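Local coordinates for protein SAP-like pentraxin (Limulus polyphemus, PDB 3FLP) that probably acts as an invertebrate lectin, binding two calcium ions in each subunit and assembling into doubly stacked cyclic heptamers of pentraxin fold, at residues S56-Q61 and V80-N85; I50-T55 and G143-K148; H104-V109 and K130-S135. All coordinates share one frame; numbering follows the deposited sequence.

Contact 1: residues S56-Q61 and V80-N85. With CA (calcium ion), chain O.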
loop_
_atom_site.group_PDB
_atom_site.type_symbol
_atom_site.label_atom_id
_atom_site.label_comp_id
_atom_site.label_asym_id
_atom_site.label_seq_id
_atom_site.Cartn_x
_atom_site.Cartn_y
_atom_site.Cartn_z
ATOM N N SER A 56 -21.280 3.246 53.506
ATOM C CA SER A 56 -21.482 3.750 54.869
ATOM C C SER A 56 -22.063 2.717 55.842
ATOM O O SER A 56 -21.644 2.637 56.997
ATOM C CB SER A 56 -22.381 4.990 54.850
ATOM O OG SER A 56 -23.638 4.692 54.263
ATOM N N ASN A 57 -23.007 1.918 55.361
ATOM C CA ASN A 57 -23.672 0.904 56.174
ATOM C C ASN A 57 -23.038 -0.489 56.114
ATOM O O ASN A 57 -23.437 -1.385 56.861
ATOM C CB ASN A 57 -25.115 0.766 55.700
ATOM C CG ASN A 57 -25.197 0.362 54.225
ATOM O OD1 ASN A 57 -24.707 1.081 53.344
ATOM N ND2 ASN A 57 -25.804 -0.795 53.954
ATOM N N GLN A 58 -22.071 -0.682 55.221
ATOM C CA GLN A 58 -21.454 -1.996 55.059
ATOM C C GLN A 58 -20.009 -1.894 54.592
ATOM O O GLN A 58 -19.745 -1.714 53.404
ATOM C CB GLN A 58 -22.269 -2.818 54.049
ATOM C CG GLN A 58 -21.721 -4.208 53.732
ATOM C CD GLN A 58 -21.468 -5.035 54.977
ATOM O OE1 GLN A 58 -20.393 -4.969 55.567
ATOM N NE2 GLN A 58 -22.470 -5.807 55.392
ATOM N N ASP A 59 -19.074 -2.020 55.527
ATOM C CA ASP A 59 -17.662 -1.925 55.186
ATOM C C ASP A 59 -17.162 -3.123 54.378
ATOM O O ASP A 59 -16.088 -3.066 53.773
ATOM C CB ASP A 59 -16.808 -1.751 56.458
ATOM C CG ASP A 59 -16.907 -2.935 57.421
ATOM O OD1 ASP A 59 -18.037 -3.338 57.783
ATOM O OD2 ASP A 59 -15.842 -3.452 57.833
ATOM N N ASN A 60 -17.953 -4.194 54.354
ATOM C CA ASN A 60 -17.580 -5.409 53.638
ATOM C C ASN A 60 -18.524 -5.752 52.479
ATOM O O ASN A 60 -19.031 -6.868 52.390
ATOM C CB ASN A 60 -17.513 -6.577 54.634
ATOM C CG ASN A 60 -16.371 -6.430 55.643
ATOM O OD1 ASN A 60 -15.836 -5.333 55.842
ATOM N ND2 ASN A 60 -16.000 -7.536 56.289
ATOM N N GLN A 61 -18.751 -4.793 51.591
ATOM C CA GLN A 61 -19.633 -5.009 50.446
ATOM C C GLN A 61 -19.069 -6.036 49.465
ATOM O O GLN A 61 -19.777 -6.934 49.009
ATOM C CB GLN A 61 -19.884 -3.680 49.719
ATOM C CG GLN A 61 -20.932 -2.798 50.382
ATOM C CD GLN A 61 -22.356 -3.263 50.093
ATOM O OE1 GLN A 61 -22.578 -4.370 49.593
ATOM N NE2 GLN A 61 -23.327 -2.415 50.407
ATOM N N VAL A 80 -18.864 -11.203 50.023
ATOM C CA VAL A 80 -19.877 -10.261 49.550
ATOM C C VAL A 80 -20.894 -9.992 50.651
ATOM O O VAL A 80 -21.393 -10.912 51.298
ATOM C CB VAL A 80 -20.633 -10.793 48.303
ATOM C CG1 VAL A 80 -21.698 -9.782 47.871
ATOM C CG2 VAL A 80 -19.657 -11.055 47.169
ATOM N N ASN A 81 -21.192 -8.716 50.856
ATOM C CA ASN A 81 -22.145 -8.285 51.871
ATOM C C ASN A 81 -21.897 -8.942 53.231
ATOM O O ASN A 81 -22.797 -9.529 53.828
ATOM C CB ASN A 81 -23.579 -8.557 51.409
ATOM C CG ASN A 81 -24.604 -7.724 52.171
ATOM O OD1 ASN A 81 -24.439 -6.513 52.317
ATOM N ND2 ASN A 81 -25.673 -8.367 52.650
ATOM N N ALA A 82 -20.659 -8.835 53.704
ATOM C CA ALA A 82 -20.243 -9.384 54.992
ATOM C C ALA A 82 -20.469 -10.883 55.175
ATOM O O ALA A 82 -20.626 -11.358 56.295
ATOM C CB ALA A 82 -20.910 -8.608 56.141
ATOM N N SER A 83 -20.495 -11.626 54.078
ATOM C CA SER A 83 -20.648 -13.069 54.163
ATOM C C SER A 83 -19.302 -13.587 54.660
ATOM O O SER A 83 -18.367 -12.810 54.861
ATOM C CB SER A 83 -20.906 -13.657 52.780
ATOM O OG SER A 83 -19.754 -13.517 51.960
ATOM N N SER A 84 -19.194 -14.892 54.866
ATOM C CA SER A 84 -17.920 -15.456 55.279
ATOM C C SER A 84 -17.075 -15.493 54.005
ATOM O O SER A 84 -17.613 -15.382 52.898
ATOM C CB SER A 84 -18.121 -16.865 55.839
ATOM O OG SER A 84 -19.025 -17.606 55.043
ATOM N N ASN A 85 -15.763 -15.624 54.145
ATOM C CA ASN A 85 -14.906 -15.683 52.972
ATOM C C ASN A 85 -15.083 -17.018 52.260
ATOM O O ASN A 85 -15.007 -18.075 52.882
ATOM C CB ASN A 85 -13.441 -15.491 53.364
ATOM C CG ASN A 85 -13.126 -14.059 53.755
ATOM O OD1 ASN A 85 -13.334 -13.126 52.968
ATOM N ND2 ASN A 85 -12.622 -13.875 54.973
HETATM CA CA CA O . -13.946 -4.725 57.086
HETATM O O HOH W 1 -13.880 -6.717 58.327
#

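Contact 2: residues I50-T55 and G143-K148. With CA (calcium ion), chain O; CA (calcium ion), chain P.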
loop_
_atom_site.group_PDB
_atom_site.type_symbol
_atom_site.label_atom_id
_atom_site.label_comp_id
_atom_site.label_asym_id
_atom_site.label_seq_id
_atom_site.Cartn_x
_atom_site.Cartn_y
_atom_site.Cartn_z
ATOM N N ILE A 50 -6.958 -7.767 48.613
ATOM C CA ILE A 50 -6.535 -6.941 47.490
ATOM C C ILE A 50 -7.504 -5.820 47.137
ATOM O O ILE A 50 -7.143 -4.644 47.167
ATOM C CB ILE A 50 -6.311 -7.829 46.242
ATOM C CG1 ILE A 50 -5.263 -8.895 46.568
ATOM C CG2 ILE A 50 -5.855 -6.984 45.058
ATOM C CD1 ILE A 50 -5.096 -9.943 45.496
ATOM N N PHE A 51 -8.729 -6.197 46.792
ATOM C CA PHE A 51 -9.774 -5.251 46.408
ATOM C C PHE A 51 -10.834 -5.185 47.513
ATOM O O PHE A 51 -11.488 -6.176 47.820
ATOM C CB PHE A 51 -10.380 -5.716 45.073
ATOM C CG PHE A 51 -11.423 -4.796 44.498
ATOM C CD1 PHE A 51 -12.740 -4.835 44.952
ATOM C CD2 PHE A 51 -11.100 -3.931 43.456
ATOM C CE1 PHE A 51 -13.718 -4.029 44.374
ATOM C CE2 PHE A 51 -12.076 -3.119 42.869
ATOM C CZ PHE A 51 -13.384 -3.169 43.327
ATOM N N SER A 52 -10.991 -4.007 48.103
ATOM C CA SER A 52 -11.949 -3.790 49.187
ATOM C C SER A 52 -12.944 -2.682 48.847
ATOM O O SER A 52 -12.548 -1.553 48.557
ATOM C CB SER A 52 -11.186 -3.430 50.473
ATOM O OG SER A 52 -12.042 -2.914 51.479
ATOM N N CYS A 53 -14.233 -3.011 48.886
ATOM C CA CYS A 53 -15.288 -2.047 48.593
ATOM C C CYS A 53 -16.196 -1.873 49.809
ATOM O O CYS A 53 -16.719 -2.845 50.349
ATOM C CB CYS A 53 -16.122 -2.510 47.400
ATOM S SG CYS A 53 -17.437 -1.349 46.972
ATOM N N ALA A 54 -16.393 -0.627 50.230
ATOM C CA ALA A 54 -17.214 -0.356 51.395
ATOM C C ALA A 54 -18.188 0.806 51.230
ATOM O O ALA A 54 -17.878 1.797 50.571
ATOM C CB ALA A 54 -16.313 -0.086 52.591
ATOM N N THR A 55 -19.368 0.664 51.834
ATOM C CA THR A 55 -20.387 1.711 51.827
ATOM C C THR A 55 -20.571 2.145 53.283
ATOM O O THR A 55 -20.075 1.486 54.196
ATOM C CB THR A 55 -21.744 1.217 51.268
ATOM O OG1 THR A 55 -22.162 0.035 51.966
ATOM C CG2 THR A 55 -21.629 0.930 49.779
ATOM N N GLY A 143 -5.166 -2.989 48.525
ATOM C CA GLY A 143 -4.056 -3.304 49.409
ATOM C C GLY A 143 -4.352 -3.365 50.894
ATOM O O GLY A 143 -3.522 -3.848 51.671
ATOM N N GLN A 144 -5.518 -2.867 51.297
ATOM C CA GLN A 144 -5.914 -2.889 52.700
ATOM C C GLN A 144 -7.398 -3.255 52.781
ATOM O O GLN A 144 -8.130 -3.113 51.804
ATOM C CB GLN A 144 -5.698 -1.514 53.364
ATOM C CG GLN A 144 -4.268 -0.962 53.367
ATOM C CD GLN A 144 -3.287 -1.794 54.200
ATOM O OE1 GLN A 144 -3.675 -2.496 55.132
ATOM N NE2 GLN A 144 -2.011 -1.696 53.873
ATOM N N GLU A 145 -7.831 -3.724 53.948
ATOM C CA GLU A 145 -9.220 -4.107 54.179
ATOM C C GLU A 145 -9.876 -2.975 54.979
ATOM O O GLU A 145 -9.406 -2.636 56.063
ATOM C CB GLU A 145 -9.241 -5.417 54.980
ATOM C CG GLU A 145 -10.486 -6.297 54.820
ATOM C CD GLU A 145 -11.698 -5.773 55.568
ATOM O OE1 GLU A 145 -11.594 -5.536 56.793
ATOM O OE2 GLU A 145 -12.760 -5.606 54.929
ATOM N N GLN A 146 -10.942 -2.382 54.447
ATOM C CA GLN A 146 -11.632 -1.281 55.137
ATOM C C GLN A 146 -12.611 -1.735 56.222
ATOM O O GLN A 146 -13.385 -2.673 56.019
ATOM C CB GLN A 146 -12.437 -0.434 54.144
ATOM C CG GLN A 146 -11.663 0.184 52.994
ATOM C CD GLN A 146 -12.589 0.779 51.937
ATOM O OE1 GLN A 146 -13.089 1.896 52.086
ATOM N NE2 GLN A 146 -12.837 0.019 50.870
ATOM N N ASP A 147 -12.568 -1.063 57.372
ATOM C CA ASP A 147 -13.501 -1.333 58.465
ATOM C C ASP A 147 -14.330 -0.063 58.609
ATOM O O ASP A 147 -15.258 0.020 59.414
ATOM C CB ASP A 147 -12.770 -1.659 59.767
ATOM C CG ASP A 147 -12.239 -3.074 59.785
ATOM O OD1 ASP A 147 -12.823 -3.925 59.079
ATOM O OD2 ASP A 147 -11.256 -3.345 60.506
ATOM N N LYS A 148 -13.965 0.923 57.797
ATOM C CA LYS A 148 -14.641 2.211 57.723
ATOM C C LYS A 148 -14.277 2.748 56.341
ATOM O O LYS A 148 -13.274 2.323 55.752
ATOM C CB LYS A 148 -14.154 3.175 58.808
ATOM C CG LYS A 148 -12.672 3.467 58.739
ATOM C CD LYS A 148 -12.309 4.807 59.380
ATOM C CE LYS A 148 -12.664 4.859 60.852
ATOM N NZ LYS A 148 -12.136 6.109 61.465
HETATM CA CA CA O . -13.946 -4.725 57.086
HETATM CA CA CA P . -10.639 -5.257 59.115
HETATM O O HOH W 2 -13.822 -4.253 52.894
HETATM O O HOH W 3 -9.150 -3.540 58.459
HETATM O O HOH W 1 -13.880 -6.717 58.327
HETATM O O HOH W 4 -11.634 -7.367 59.496
#

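Contact 3: residues H104-V109 and K130-S135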
loop_
_atom_site.group_PDB
_atom_site.type_symbol
_atom_site.label_atom_id
_atom_site.label_comp_id
_atom_site.label_asym_id
_atom_site.label_seq_id
_atom_site.Cartn_x
_atom_site.Cartn_y
_atom_site.Cartn_z
ATOM N N HIS A 104 -11.633 -12.319 39.658
ATOM C CA HIS A 104 -12.768 -12.755 40.464
ATOM C C HIS A 104 -14.033 -12.364 39.713
ATOM O O HIS A 104 -14.214 -11.197 39.364
ATOM C CB HIS A 104 -12.790 -12.062 41.831
ATOM C CG HIS A 104 -11.756 -12.564 42.790
ATOM N ND1 HIS A 104 -10.403 -12.370 42.599
ATOM C CD2 HIS A 104 -11.880 -13.213 43.971
ATOM C CE1 HIS A 104 -9.740 -12.872 43.626
ATOM N NE2 HIS A 104 -10.613 -13.389 44.472
ATOM N N VAL A 105 -14.900 -13.337 39.464
ATOM C CA VAL A 105 -16.156 -13.100 38.764
ATOM C C VAL A 105 -17.318 -13.334 39.729
ATOM O O VAL A 105 -17.454 -14.423 40.290
ATOM C CB VAL A 105 -16.290 -14.058 37.563
ATOM C CG1 VAL A 105 -17.686 -13.983 36.971
ATOM C CG2 VAL A 105 -15.234 -13.702 36.506
ATOM N N TRP A 106 -18.147 -12.313 39.923
ATOM C CA TRP A 106 -19.282 -12.429 40.830
ATOM C C TRP A 106 -20.589 -11.974 40.206
ATOM O O TRP A 106 -20.654 -10.924 39.564
ATOM C CB TRP A 106 -19.069 -11.604 42.100
ATOM C CG TRP A 106 -20.295 -11.596 42.978
ATOM C CD1 TRP A 106 -20.804 -12.648 43.688
ATOM C CD2 TRP A 106 -21.193 -10.500 43.191
ATOM N NE1 TRP A 106 -21.962 -12.277 44.330
ATOM C CE2 TRP A 106 -22.224 -10.963 44.044
ATOM C CE3 TRP A 106 -21.227 -9.171 42.746
ATOM C CZ2 TRP A 106 -23.279 -10.144 44.462
ATOM C CZ3 TRP A 106 -22.279 -8.354 43.161
ATOM C CH2 TRP A 106 -23.290 -8.847 44.013
ATOM N N SER A 107 -21.634 -12.760 40.425
ATOM C CA SER A 107 -22.950 -12.433 39.908
ATOM C C SER A 107 -23.979 -12.551 41.022
ATOM O O SER A 107 -24.227 -13.645 41.529
ATOM C CB SER A 107 -23.325 -13.382 38.768
ATOM O OG SER A 107 -24.602 -13.055 38.250
ATOM N N GLY A 108 -24.567 -11.425 41.406
ATOM C CA GLY A 108 -25.574 -11.446 42.445
ATOM C C GLY A 108 -26.901 -11.914 41.881
ATOM O O GLY A 108 -27.816 -12.264 42.633
ATOM N N VAL A 109 -27.011 -11.927 40.555
ATOM C CA VAL A 109 -28.244 -12.352 39.906
ATOM C C VAL A 109 -28.516 -13.820 40.215
ATOM O O VAL A 109 -29.637 -14.181 40.568
ATOM C CB VAL A 109 -28.182 -12.165 38.363
ATOM C CG1 VAL A 109 -29.498 -12.562 37.745
ATOM C CG2 VAL A 109 -27.871 -10.709 38.016
ATOM N N LYS A 130 -26.158 -14.206 46.716
ATOM C CA LYS A 130 -27.294 -14.420 45.833
ATOM C C LYS A 130 -28.422 -13.444 46.146
ATOM O O LYS A 130 -28.854 -13.326 47.296
ATOM C CB LYS A 130 -27.793 -15.860 45.946
ATOM C CG LYS A 130 -28.996 -16.155 45.070
ATOM C CD LYS A 130 -29.231 -17.651 44.938
ATOM C CE LYS A 130 -30.506 -17.940 44.164
ATOM N NZ LYS A 130 -30.484 -19.320 43.597
ATOM N N GLY A 131 -28.885 -12.744 45.111
ATOM C CA GLY A 131 -29.949 -11.773 45.278
ATOM C C GLY A 131 -29.441 -10.453 45.839
ATOM O O GLY A 131 -30.206 -9.508 46.017
ATOM N N HIS A 132 -28.146 -10.377 46.123
ATOM C CA HIS A 132 -27.592 -9.149 46.670
ATOM C C HIS A 132 -27.176 -8.155 45.598
ATOM O O HIS A 132 -26.614 -8.525 44.571
ATOM C CB HIS A 132 -26.375 -9.435 47.554
ATOM C CG HIS A 132 -25.762 -8.200 48.140
ATOM N ND1 HIS A 132 -26.382 -7.456 49.121
ATOM C CD2 HIS A 132 -24.598 -7.565 47.866
ATOM C CE1 HIS A 132 -25.627 -6.416 49.429
ATOM N NE2 HIS A 132 -24.538 -6.460 48.681
ATOM N N GLN A 133 -27.460 -6.886 45.859
ATOM C CA GLN A 133 -27.090 -5.800 44.967
ATOM C C GLN A 133 -26.254 -4.837 45.793
ATOM O O GLN A 133 -26.715 -4.327 46.811
ATOM C CB GLN A 133 -28.321 -5.058 44.453
ATOM C CG GLN A 133 -29.139 -5.822 43.432
ATOM C CD GLN A 133 -30.282 -4.992 42.882
ATOM O OE1 GLN A 133 -30.084 -3.842 42.469
ATOM N NE2 GLN A 133 -31.484 -5.566 42.871
ATOM N N ILE A 134 -25.023 -4.600 45.367
ATOM C CA ILE A 134 -24.158 -3.681 46.091
ATOM C C ILE A 134 -24.733 -2.277 45.924
ATOM O O ILE A 134 -24.860 -1.776 44.807
ATOM C CB ILE A 134 -22.711 -3.743 45.546
ATOM C CG1 ILE A 134 -22.161 -5.161 45.740
ATOM C CG2 ILE A 134 -21.833 -2.724 46.259
ATOM C CD1 ILE A 134 -20.820 -5.396 45.100
ATOM N N SER A 135 -25.095 -1.652 47.038
ATOM C CA SER A 135 -25.669 -0.318 46.992
ATOM C C SER A 135 -24.688 0.702 46.419
ATOM O O SER A 135 -23.472 0.548 46.533
ATOM C CB SER A 135 -26.133 0.099 48.392
ATOM O OG SER A 135 -25.257 -0.405 49.379
#

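Contact 1: residues S56-Q61 and V80-N85
At the first calcium site of the pentraxin beta-sandwich, Asn60 and Gln61 present their carbonyls to the type I' beta turn Val80-Ser83, giving a clear case of a metal-binding corner held by a neighbouring hairpin loop. Two successive backbone bonds make the join. Ala82 N donates to Asn60 O at 2.9 Å, and Asn81 N donates to Gln61 O, also at 2.9 Å. Gln61 O takes in addition a CA-H...O contact from Val80 CA at 3.4 Å.

Side chains add to this. Gln58 has CG anti to its backbone N (chi1 178°) and bends at chi2; its NE2 comes to 3.3 Å from Ala82 CB, while its OE1 accepts Asn60 N at 2.8 Å. The amide is thus applied to the turn at one end and fastened to its own corner at the other. The Gln58 and Asn81 side chains cross at about a right angle. On the metal side, Asp59 OD2 binds the calcium at 2.4 Å, and Glu145, Gln146 and Asp147 complete the protein ligands. Asn60 turns both ends of its amide to use: ND2 bonds Gln79 OE1 and a calcium-bound water, and OD1 holds the calcium at 2.3 Å.

Contact 2: residues I50-T55 and G143-K148
Backbone bonding between Gly143 and Ile50 starts this contact: Gly143 N donates to Ile50 O at 2.9 Å. Strand 139-142 runs antiparallel to strand 48-55, but after Gly143 the chain doubles back, and 143-146 heads within 24° of the direction of 50-54.

Side-chain hydrogen bonds centre on Ser52 OG, anti to the backbone N (chi1 167°). It accepts Gln146 N at 3.2 Å and Gln146 NE2 at 3.1 Å, so that one hydroxyl grips both backbone and amide tip of a calcium ligand, a second-shell role. An additional tie runs through a water, which accepts from OG at 2.6 Å and donates to Glu145 OE2. Gln146 OE1 bonds Gly150 N and lies 3.8 Å from Ala54 CB.

Metal bonds gather on the far side of the loop. Glu145 OE1 bridges the two calcium ions at 2.5 Å from each, and OE2 completes its chelation of the first at 2.6 Å. Asp147 OD1 bridges them too and, with OD2, chelates the second. Gln146 O binds only the first, at 2.4 Å, alongside Asp59 and Asn60; Glu154 and Glu157 contribute to the second. Paired calcium ions sharing acidic ligands, set against one sheet of a sandwich, are the hallmark of the pentraxin site.

Contact 3: residues H104-V109 and K130-S135
With CG anti to the backbone N (chi1 174°), the Trp106 side chain leaves strand 100-107 toward the loop 130-135. Ile134 has CG1 anti to its carbonyl carbon (chi1 -61°), and an extended chi2 (173°) then carries CD1 to the indole. The setting is the end of the pentraxin beta-sandwich. Strand 100-107 belongs to one sheet, and the indole also touches Leu78 and Val80 of strand 73-80 in the other, so that Trp106 is packed between the layers while the loop closes over its outer end.

Within the two segments three groups meet the indole. Ile134 CD1 makes an apolar contact with Trp106 CZ3 at 3.8 Å, the two side chains crossing obliquely. Near the ring plane, the carbonyl O of His132 meets the rim of the six-membered ring, 3.4 Å from Trp106 CH2. One face is met by Gly108 N, 3.5 Å above the ring plane and offset toward the rim: the chain here is extended, and the indole reaches forward beneath Gly108. The polar atom of the indole is served from outside the two segments, NE1 bonding Val128 O.

The two glycines serve different ends. Gly108 CA passes 3.8 Å from His132 O, and a CB on it would collide with that oxygen. Gly131 instead adopts a positive phi as the loop turns.

The imidazole of His132 has its NE2 hydrogen-bonded to Gln61 OE1 and its ring lying against Val80. Beyond the strand end, Val109 packs on Gly97 of a second subunit, which places the contact close to a subunit interface. A single backbone bond ties strand end to loop: Gly131 N donates to Gly108 O at 2.7 Å.

How the contacts relate
Reading from the N terminus, strand 48-55 supplies the first half of contact 2 and runs directly into 56-61, the first half of contact 1. Contact 1 closes soonest, after the hairpin of strands 60-68 and 73-80. Contact 3 opens later, at 104-109, and closes at 130-135, in series with it. Contact 2 closes last, at 143-148, so its long loop encloses both others, and none cross. A shared calcium ion and water join contacts 1 and 2, as does a probable hydrogen bond from Gln61 NE2 to Thr55 OG1, while Asn81 of contact 1 packs on His132 of contact 3. Together they join one end of the calcium-bearing sheet to the sheet containing strand 100-107.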